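Local coordinates for protein 2,3-dimethylmalate lyase (Aspergillus niger, PDB 3FA4) that binds a magnesium ion and folds as an alpha/beta (TIM-type) barrel of the phosphoenolpyruvate phosphomutase family, at residues His167-Glu170 with Glu171-Arg175; Asp135-Val138 with Thr139-Ala143. All coordinates share one frame; numbering follows the deposited sequence.

Interaction 1: residues His167-Glu170 with Glu171-Arg175; sequences HGYE and ESVAR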
ATOM      1  N   HIS B 167      -2.840   9.773 -36.156  1.00 37.68           N
ATOM      2  CA  HIS B 167      -2.442  10.967 -36.913  1.00 36.84           C
ATOM      3  C   HIS B 167      -1.311  10.696 -37.956  1.00 35.82           C
ATOM      4  O   HIS B 167      -0.917  11.607 -38.702  1.00 36.13           O
ATOM      5  CB  HIS B 167      -2.013  12.181 -36.039  1.00 37.39           C
ATOM      6  CG  HIS B 167      -2.796  12.410 -34.780  1.00 39.52           C
ATOM      7  ND1 HIS B 167      -4.149  12.654 -34.763  1.00 43.21           N
ATOM      8  CD2 HIS B 167      -2.390  12.508 -33.489  1.00 42.30           C
ATOM      9  CE1 HIS B 167      -4.560  12.841 -33.516  1.00 42.45           C
ATOM     10  NE2 HIS B 167      -3.508  12.776 -32.725  1.00 45.04           N
ATOM     11  N   GLY B 168      -0.793   9.472 -37.989  1.00 34.41           N
ATOM     12  CA  GLY B 168       0.091   8.986 -39.059  1.00 33.66           C
ATOM     13  C   GLY B 168       1.531   9.373 -38.872  1.00 32.89           C
ATOM     14  O   GLY B 168       1.858  10.177 -37.994  1.00 32.56           O
ATOM     15  N   TYR B 169       2.397   8.804 -39.703  1.00 32.86           N
ATOM     16  CA  TYR B 169       3.849   8.853 -39.479  1.00 32.01           C
ATOM     17  C   TYR B 169       4.480  10.219 -39.184  1.00 32.86           C
ATOM     18  O   TYR B 169       5.172  10.349 -38.210  1.00 33.35           O
ATOM     19  CB  TYR B 169       4.586   8.132 -40.590  1.00 31.89           C
ATOM     20  CG  TYR B 169       6.065   8.083 -40.381  1.00 31.02           C
ATOM     21  CD1 TYR B 169       6.653   7.093 -39.559  1.00 29.91           C
ATOM     22  CD2 TYR B 169       6.889   9.027 -40.998  1.00 29.08           C
ATOM     23  CE1 TYR B 169       8.055   7.034 -39.402  1.00 29.55           C
ATOM     24  CE2 TYR B 169       8.293   8.987 -40.825  1.00 31.95           C
ATOM     25  CZ  TYR B 169       8.863   8.020 -40.023  1.00 30.49           C
ATOM     26  OH  TYR B 169      10.229   8.027 -39.910  1.00 29.89           O
ATOM     27  N   GLU B 170       4.269  11.235 -40.013  1.00 34.09           N
ATOM     28  CA  GLU B 170       4.968  12.512 -39.814  1.00 36.56           C
ATOM     29  C   GLU B 170       4.593  13.235 -38.531  1.00 37.69           C
ATOM     30  O   GLU B 170       5.379  14.007 -38.010  1.00 38.72           O
ATOM     31  CB  GLU B 170       4.694  13.479 -40.961  1.00 37.30           C
ATOM     32  CG  GLU B 170       5.530  13.249 -42.167  1.00 38.94           C
ATOM     33  CD  GLU B 170       5.736  14.548 -42.950  1.00 45.40           C
ATOM     34  OE1 GLU B 170       4.901  15.538 -42.852  1.00 45.69           O
ATOM     35  OE2 GLU B 170       6.772  14.582 -43.658  1.00 45.73           O
ATOM     36  N   GLU B 171       3.375  13.024 -38.050  1.00 38.16           N
ATOM     37  CA  GLU B 171       2.907  13.698 -36.853  1.00 38.45           C
ATOM     38  C   GLU B 171       3.615  13.013 -35.715  1.00 38.12           C
ATOM     39  O   GLU B 171       4.028  13.694 -34.749  1.00 38.55           O
ATOM     40  CB  GLU B 171       1.368  13.617 -36.693  1.00 37.90           C
ATOM     41  CG  GLU B 171       0.729  14.256 -35.380  1.00 39.49           C
ATOM     42  CD  GLU B 171       1.271  15.644 -34.978  1.00 42.64           C
ATOM     43  OE1 GLU B 171       2.077  16.262 -35.716  1.00 43.46           O
ATOM     44  OE2 GLU B 171       0.904  16.137 -33.885  1.00 43.27           O
ATOM     45  N   SER B 172       3.770  11.689 -35.847  1.00 37.09           N
ATOM     46  CA  SER B 172       4.444  10.822 -34.849  1.00 37.02           C
ATOM     47  C   SER B 172       5.882  11.261 -34.659  1.00 36.36           C
ATOM     48  O   SER B 172       6.354  11.457 -33.553  1.00 36.52           O
ATOM     49  CB  SER B 172       4.469   9.369 -35.326  1.00 36.60           C
ATOM     50  OG  SER B 172       3.219   8.770 -35.112  1.00 36.34           O
ATOM     51  N   VAL B 173       6.562  11.407 -35.779  1.00 36.12           N
ATOM     52  CA  VAL B 173       7.935  11.890 -35.796  1.00 35.21           C
ATOM     53  C   VAL B 173       8.015  13.334 -35.202  1.00 34.75           C
ATOM     54  O   VAL B 173       8.881  13.563 -34.383  1.00 34.59           O
ATOM     55  CB  VAL B 173       8.593  11.607 -37.124  1.00 34.02           C
ATOM     56  CG1 VAL B 173       9.894  12.248 -37.183  1.00 35.88           C
ATOM     57  CG2 VAL B 173       8.799  10.125 -37.223  1.00 34.49           C
ATOM     58  N   ALA B 174       7.077  14.238 -35.560  1.00 34.06           N
ATOM     59  CA  ALA B 174       6.919  15.566 -34.938  1.00 34.71           C
ATOM     60  C   ALA B 174       6.837  15.588 -33.427  1.00 35.04           C
ATOM     61  O   ALA B 174       7.558  16.356 -32.788  1.00 36.18           O
ATOM     62  CB  ALA B 174       5.687  16.355 -35.519  1.00 34.05           C
ATOM     63  N   ARG B 175       5.961  14.767 -32.863  1.00 35.05           N
ATOM     64  CA  ARG B 175       5.790  14.650 -31.410  1.00 35.69           C
ATOM     65  C   ARG B 175       7.053  14.039 -30.734  1.00 36.24           C
ATOM     66  O   ARG B 175       7.455  14.451 -29.618  1.00 35.69           O
ATOM     67  CB  ARG B 175       4.542  13.794 -31.068  1.00 35.08           C
ATOM     68  CG  ARG B 175       3.186  14.448 -31.318  1.00 33.87           C
ATOM     69  CD  ARG B 175       2.086  13.481 -31.169  1.00 30.88           C
ATOM     70  NE  ARG B 175       0.809  14.192 -31.286  1.00 31.06           N
ATOM     71  CZ  ARG B 175      -0.044  14.402 -30.289  1.00 27.80           C
ATOM     72  NH1 ARG B 175       0.157  13.919 -29.068  1.00 31.44           N
ATOM     73  NH2 ARG B 175      -1.106  15.110 -30.501  1.00 31.17           N
TER
HETATM   74  O   HOH W   1       1.100  12.427 -39.832  1.00 34.15           O

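Interaction 2: residues Asp135-Val138 with Thr139-Ala143; sequences DTYV and TRIRA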
ATOM      1  N   ASP B 135       1.419  20.053 -27.033  1.00 37.57           N
ATOM      2  CA  ASP B 135       1.797  20.978 -25.932  1.00 37.44           C
ATOM      3  C   ASP B 135       1.698  20.344 -24.570  1.00 37.54           C
ATOM      4  O   ASP B 135       2.666  20.308 -23.801  1.00 38.18           O
ATOM      5  CB  ASP B 135       0.913  22.219 -25.946  1.00 37.81           C
ATOM      6  CG  ASP B 135       1.522  23.380 -26.753  1.00 39.80           C
ATOM      7  OD1 ASP B 135       2.495  23.169 -27.539  1.00 43.39           O
ATOM      8  OD2 ASP B 135       1.040  24.525 -26.585  1.00 41.32           O
ATOM      9  N   THR B 136       0.515  19.820 -24.272  1.00 37.47           N
ATOM     10  CA  THR B 136       0.279  19.054 -23.071  1.00 36.41           C
ATOM     11  C   THR B 136       1.171  17.841 -22.910  1.00 36.91           C
ATOM     12  O   THR B 136       1.545  17.541 -21.781  1.00 38.61           O
ATOM     13  CB  THR B 136      -1.212  18.637 -22.952  1.00 37.10           C
ATOM     14  OG1 THR B 136      -2.058  19.817 -22.946  1.00 35.82           O
ATOM     15  CG2 THR B 136      -1.411  17.877 -21.637  1.00 34.67           C
ATOM     16  N   TYR B 137       1.488  17.136 -23.995  1.00 35.86           N
ATOM     17  CA  TYR B 137       2.447  16.015 -23.988  1.00 35.86           C
ATOM     18  C   TYR B 137       3.872  16.423 -23.593  1.00 36.24           C
ATOM     19  O   TYR B 137       4.542  15.748 -22.816  1.00 35.74           O
ATOM     20  CB  TYR B 137       2.471  15.376 -25.378  1.00 35.21           C
ATOM     21  CG  TYR B 137       3.534  14.299 -25.617  1.00 34.21           C
ATOM     22  CD1 TYR B 137       3.660  13.204 -24.771  1.00 34.10           C
ATOM     23  CD2 TYR B 137       4.340  14.349 -26.732  1.00 31.48           C
ATOM     24  CE1 TYR B 137       4.637  12.237 -24.967  1.00 35.75           C
ATOM     25  CE2 TYR B 137       5.303  13.365 -26.975  1.00 35.93           C
ATOM     26  CZ  TYR B 137       5.456  12.323 -26.089  1.00 35.63           C
ATOM     27  OH  TYR B 137       6.328  11.336 -26.390  1.00 35.34           O
ATOM     28  N   VAL B 138       4.358  17.517 -24.168  1.00 37.31           N
ATOM     29  CA  VAL B 138       5.721  18.029 -23.908  1.00 37.05           C
ATOM     30  C   VAL B 138       5.752  18.537 -22.493  1.00 37.11           C
ATOM     31  O   VAL B 138       6.776  18.512 -21.845  1.00 37.37           O
ATOM     32  CB  VAL B 138       6.066  19.242 -24.843  1.00 37.81           C
ATOM     33  CG1 VAL B 138       7.405  19.874 -24.482  1.00 36.53           C
ATOM     34  CG2 VAL B 138       6.013  18.834 -26.306  1.00 38.09           C
ATOM     35  N   THR B 139       4.603  18.985 -22.007  1.00 36.65           N
ATOM     36  CA  THR B 139       4.471  19.352 -20.603  1.00 37.18           C
ATOM     37  C   THR B 139       4.786  18.206 -19.617  1.00 36.32           C
ATOM     38  O   THR B 139       5.288  18.459 -18.541  1.00 36.77           O
ATOM     39  CB  THR B 139       3.095  19.930 -20.398  1.00 37.40           C
ATOM     40  OG1 THR B 139       3.160  21.326 -20.678  1.00 39.53           O
ATOM     41  CG2 THR B 139       2.549  19.682 -19.032  1.00 37.90           C
ATOM     42  N   ARG B 140       4.489  16.962 -19.994  1.00 35.70           N
ATOM     43  CA  ARG B 140       4.741  15.802 -19.148  1.00 34.96           C
ATOM     44  C   ARG B 140       6.198  15.472 -19.274  1.00 35.20           C
ATOM     45  O   ARG B 140       6.858  15.219 -18.278  1.00 35.87           O
ATOM     46  CB  ARG B 140       3.913  14.626 -19.595  1.00 34.78           C
ATOM     47  CG  ARG B 140       2.408  14.920 -19.677  1.00 34.67           C
ATOM     48  CD  ARG B 140       1.697  13.703 -20.264  1.00 36.99           C
ATOM     49  NE  ARG B 140       0.243  13.779 -20.117  1.00 34.93           N
ATOM     50  CZ  ARG B 140      -0.596  13.041 -20.817  1.00 35.10           C
ATOM     51  NH1 ARG B 140      -0.103  12.130 -21.688  1.00 35.15           N
ATOM     52  NH2 ARG B 140      -1.909  13.159 -20.599  1.00 31.53           N
ATOM     53  N   ILE B 141       6.709  15.520 -20.503  1.00 34.47           N
ATOM     54  CA  ILE B 141       8.175  15.381 -20.761  1.00 34.39           C
ATOM     55  C   ILE B 141       9.050  16.324 -19.951  1.00 33.79           C
ATOM     56  O   ILE B 141       9.915  15.858 -19.262  1.00 34.69           O
ATOM     57  CB  ILE B 141       8.544  15.381 -22.262  1.00 33.66           C
ATOM     58  CG1 ILE B 141       7.687  14.347 -23.016  1.00 32.06           C
ATOM     59  CG2 ILE B 141      10.031  15.079 -22.455  1.00 32.02           C
ATOM     60  CD1 ILE B 141       7.742  12.907 -22.460  1.00 35.93           C
ATOM     61  N   ARG B 142       8.775  17.608 -20.018  1.00 34.52           N
ATOM     62  CA  ARG B 142       9.513  18.654 -19.327  1.00 34.53           C
ATOM     63  C   ARG B 142       9.511  18.471 -17.827  1.00 33.69           C
ATOM     64  O   ARG B 142      10.508  18.513 -17.231  1.00 33.68           O
ATOM     65  CB  ARG B 142       9.022  20.047 -19.746  1.00 33.79           C
ATOM     66  CG  ARG B 142      10.016  21.196 -19.552  1.00 36.24           C
ATOM     67  CD  ARG B 142       9.813  22.426 -20.454  1.00 36.96           C
ATOM     68  NE  ARG B 142       8.975  22.151 -21.588  1.00 41.91           N
ATOM     69  CZ  ARG B 142       7.835  22.763 -21.873  1.00 46.87           C
ATOM     70  NH1 ARG B 142       7.361  23.747 -21.151  1.00 47.10           N
ATOM     71  NH2 ARG B 142       7.153  22.384 -22.910  1.00 50.53           N
ATOM     72  N   ALA B 143       8.363  18.194 -17.260  1.00 33.99           N
ATOM     73  CA  ALA B 143       8.162  17.964 -15.819  1.00 33.55           C
ATOM     74  C   ALA B 143       8.947  16.764 -15.252  1.00 33.42           C
ATOM     75  O   ALA B 143       9.383  16.783 -14.112  1.00 32.26           O
ATOM     76  CB  ALA B 143       6.660  17.811 -15.522  1.00 33.86           C
TER

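Interaction 1: residues His167-Glu170 with Glu171-Arg175
H167 lays its CB against the aliphatic part of E171, CB to CG 3.5 Å, and the two side chains run side by side in the same direction. The imidazole and carboxylate planes stand 69° apart, and the ring extends toward the R175 guanidinium, NE2 to NH2 4.0 Å. A water accepts from E171 N at 3.0 Å; its approach to H167 O is too short to be trusted. G168, with positive phi, breaks from the short helix 164-167 and takes the N-cap position of the next; its O receives S172 N at 3.2 Å. Y169 swings CG anti to the backbone N (chi1 -177°), which sets its ring across V173: CG2 sits over one face, off toward the rim, in a CH-pi contact 3.9 Å from the centroid. The phenol OH goes on to D204 of helix 195-204. E170 contributes through its backbone, its O taking A174 N. One turn on, R175 NE reaches E171 OE2 in a 3.2 Å salt bridge, while NH1 holds D116 and V132 O. This is the first turn of helix 169-181, with glycine at its N-cap position, on the outside of the alpha/beta barrel.

Interaction 2: residues Asp135-Val138 with Thr139-Ala143
V138 and R142 meet one turn apart on helix 134-151, one of the outer helices of the TIM barrel, where I141 and Y137 form a second i/i+4 pair. On another side of the helix from V138, I141 CG1 stands over one face of the Y137 ring, displaced toward the rim, and CD1 approaches CE1 at 4.0 Å. Both side chains lean on A159 and A179, so the pair packs against both strand 156-161 and helix 169-181. Y137 O accepts from both I141 N and R140 N. R140 extends from CG to NE and its NH1 hydrogen-bonds Q117 O, while its CG passes T136 O at 3.5 Å.

Now take R142 from the backbone outward. Its N bonds to V138 O (2.9 Å), and its CB rests 3.4 Å from that same oxygen. The chain runs out through CG and CD and folds back at chi3, which at -17° is close to eclipsed, so the end of this side chain should be read with caution. V138 CG1 lies at the guanidinium edge, in its plane, 4.0 Å from R142 NE. At the tip, R142 NH2 comes to 3.0 Å from V138 CG1, no bond and tighter than a nitrogen and a methyl normally pack, which leaves the guanidinium's placing doubtful.

Interactions 1 and 2 belong to two outer helices of the barrel, 169-181 and 134-151, linked in the chain through strand 156-161 and the short helix 164-167; their centres lie 16 Å apart. They touch directly where R175 O packs against Y137 CE2 at 3.6 Å. T134, at the start of helix 134-151, also meets the side chains of E171 and R175, while A178 and A179 of helix 169-181 receive V138, Y137 and I141. Toward the metal, R140 of interaction 2 has its side chain about 11 Å from the magnesium ion held by D86 and D88. At the subunit boundary, T139, R142 and A143 pack against A290, G291 and G292 of the second subunit.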